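Local coordinates for protein DNMT2 (Spodoptera frugiperda, PDB 4H0N) that binds S-adenosyl-L-homocysteine and probably methylates both cytosine 38 in the anticodon loop of tRNA(Asp) and cytosine in DNA, at residues L116-K121 / K322-L327. The protein carries 3 engineered substitutions. Numbering follows the deposited sequence.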
loop_
_atom_site.group_PDB
_atom_site.type_symbol
_atom_site.label_atom_id
_atom_site.label_comp_id
_atom_site.label_asym_id
_atom_site.label_seq_id
_atom_site.Cartn_x
_atom_site.Cartn_y
_atom_site.Cartn_z
ATOM N N LEU A 116 5.235 1.380 13.801
ATOM C CA LEU A 116 4.016 1.244 13.002
ATOM C C LEU A 116 4.257 0.261 11.871
ATOM O O LEU A 116 5.171 0.446 11.070
ATOM C CB LEU A 116 3.561 2.592 12.430
ATOM C CG LEU A 116 2.199 2.613 11.717
ATOM C CD1 LEU A 116 1.551 3.973 11.899
ATOM C CD2 LEU A 116 2.307 2.274 10.230
ATOM N N MET A 117 3.429 -0.776 11.803
ATOM C CA MET A 117 3.536 -1.751 10.730
ATOM C C MET A 117 2.236 -1.913 9.953
ATOM O O MET A 117 1.169 -2.048 10.544
ATOM C CB MET A 117 3.973 -3.106 11.283
ATOM C CG MET A 117 3.888 -4.243 10.274
ATOM S SD MET A 117 3.822 -5.874 11.035
ATOM C CE MET A 117 2.674 -5.571 12.372
ATOM N N GLU A 118 2.340 -1.897 8.626
ATOM C CA GLU A 118 1.247 -2.321 7.753
ATOM C C GLU A 118 1.465 -3.777 7.322
ATOM O O GLU A 118 2.600 -4.231 7.192
ATOM C CB GLU A 118 1.144 -1.423 6.517
ATOM C CG GLU A 118 0.025 -1.833 5.564
ATOM C CD GLU A 118 0.121 -1.175 4.204
ATOM O OE1 GLU A 118 0.155 0.072 4.147
ATOM O OE2 GLU A 118 0.156 -1.908 3.189
ATOM N N ASN A 119 0.380 -4.512 7.111
ATOM C CA ASN A 119 0.485 -5.902 6.705
ATOM C C ASN A 119 -0.714 -6.317 5.860
ATOM O O ASN A 119 -1.617 -5.519 5.641
ATOM C CB ASN A 119 0.625 -6.796 7.936
ATOM C CG ASN A 119 1.715 -7.833 7.778
ATOM O OD1 ASN A 119 1.670 -8.663 6.871
ATOM N ND2 ASN A 119 2.710 -7.779 8.652
ATOM N N VAL A 120 -0.721 -7.554 5.374
ATOM C CA VAL A 120 -1.829 -8.015 4.542
ATOM C C VAL A 120 -3.024 -8.371 5.400
ATOM O O VAL A 120 -2.886 -8.632 6.594
ATOM C CB VAL A 120 -1.458 -9.253 3.693
ATOM C CG1 VAL A 120 -0.457 -8.883 2.609
ATOM C CG2 VAL A 120 -0.925 -10.376 4.577
ATOM N N LYS A 121 -4.202 -8.369 4.789
ATOM C CA LYS A 121 -5.392 -8.870 5.445
ATOM C C LYS A 121 -5.137 -10.331 5.777
ATOM O O LYS A 121 -4.678 -11.095 4.930
ATOM C CB LYS A 121 -6.598 -8.749 4.513
ATOM C CG LYS A 121 -7.942 -8.630 5.227
ATOM C CD LYS A 121 -8.363 -9.933 5.889
ATOM C CE LYS A 121 -9.348 -9.698 7.019
ATOM N NZ LYS A 121 -9.443 -10.889 7.910
ATOM N N LYS A 322 -2.795 8.411 3.313
ATOM C CA LYS A 322 -3.725 9.045 4.247
ATOM C C LYS A 322 -3.984 8.221 5.502
ATOM O O LYS A 322 -3.939 8.741 6.615
ATOM C CB LYS A 322 -5.044 9.369 3.550
ATOM C CG LYS A 322 -6.157 9.782 4.486
ATOM C CD LYS A 322 -6.779 11.080 4.027
ATOM C CE LYS A 322 -8.209 11.198 4.524
ATOM N NZ LYS A 322 -8.735 12.589 4.464
ATOM N N VAL A 323 -4.261 6.937 5.320
ATOM C CA VAL A 323 -4.536 6.057 6.448
ATOM C C VAL A 323 -3.366 6.019 7.433
ATOM O O VAL A 323 -3.567 6.076 8.648
ATOM C CB VAL A 323 -4.870 4.630 5.976
ATOM C CG1 VAL A 323 -5.099 3.711 7.163
ATOM C CG2 VAL A 323 -6.094 4.650 5.075
ATOM N N ILE A 324 -2.146 5.946 6.911
ATOM C CA ILE A 324 -0.966 5.859 7.769
ATOM C C ILE A 324 -0.728 7.163 8.523
ATOM O O ILE A 324 -0.352 7.159 9.699
ATOM C CB ILE A 324 0.286 5.468 6.966
ATOM C CG1 ILE A 324 0.122 4.055 6.422
ATOM C CG2 ILE A 324 1.539 5.548 7.826
ATOM C CD1 ILE A 324 1.303 3.593 5.678
ATOM N N SER A 325 -0.964 8.276 7.839
ATOM C CA SER A 325 -0.865 9.584 8.455
ATOM C C SER A 325 -1.820 9.665 9.646
ATOM O O SER A 325 -1.465 10.178 10.715
ATOM C CB SER A 325 -1.182 10.667 7.429
ATOM O OG SER A 325 -0.899 11.955 7.943
ATOM N N GLU A 326 -3.026 9.134 9.473
ATOM C CA GLU A 326 -4.000 9.118 10.561
ATOM C C GLU A 326 -3.602 8.215 11.728
ATOM O O GLU A 326 -3.893 8.529 12.879
ATOM C CB GLU A 326 -5.394 8.755 10.043
ATOM C CG GLU A 326 -6.004 9.831 9.159
ATOM C CD GLU A 326 -6.093 11.180 9.855
ATOM O OE1 GLU A 326 -6.606 11.241 10.996
ATOM O OE2 GLU A 326 -5.638 12.183 9.265
ATOM N N LEU A 327 -2.945 7.095 11.434
ATOM C CA LEU A 327 -2.486 6.185 12.483
ATOM C C LEU A 327 -1.273 6.769 13.197
ATOM O O LEU A 327 -1.124 6.617 14.412
ATOM C CB LEU A 327 -2.146 4.809 11.906
ATOM C CG LEU A 327 -3.299 3.937 11.405
ATOM C CD1 LEU A 327 -2.763 2.737 10.658
ATOM C CD2 LEU A 327 -4.180 3.489 12.551
#
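Leu116 and Glu118 of strand 114-119 meet Ile324 and Leu327 of helix 321-332, close to the C-terminus of the chain. The strand is the fifth in the order across the seven-stranded mixed sheet of a class I, Rossmann-like methyltransferase fold. The helix lies against one face of this sheet. Segments 116-119 and 322-327 run roughly antiparallel, with 147° between their directions, and their axes come within 10.3 Å. The contact is buried.

Leu116 can be followed outward. Its CB points toward the helix. CG stands anti to the backbone N (chi1 -173°), and from there the side chain forks over two successive contact positions of the helix. The CD1 branch lies against CB of Leu327 at 3.8 Å, near the backbone of that residue. The CD2 branch meets the CG2 methyl of Ile324 at 4.1 Å. Leu116 thus touches both residues, one with each methyl, and its chain runs nearly at a right angle to that of Leu327.

Ile324 divides its branches differently. CG2 faces Leu116, while CG1 carries CD1 along the strand to Glu118. The extended Glu118 chain crosses Ile324 at about a right angle.

Met16 and Ala19 of helix 15-23 also pack on Ile324, and Tyr163 of strand 161-168 touches both Glu118 and Leu327. The contact joins the C-terminal helix to the central sheet beside the cofactor pocket. The Glu118 side chain lies about 6 Å from the bound S-adenosyl-L-homocysteine and about 4 Å from that of Ser76, a probable ligand-binding residue. Carboxylate oxygen OE2 of Glu118 has a long, weak ion pair with Arg161. The other oxygen, OE1, rests 4.0 Å from the CD1 methyl of Ile324.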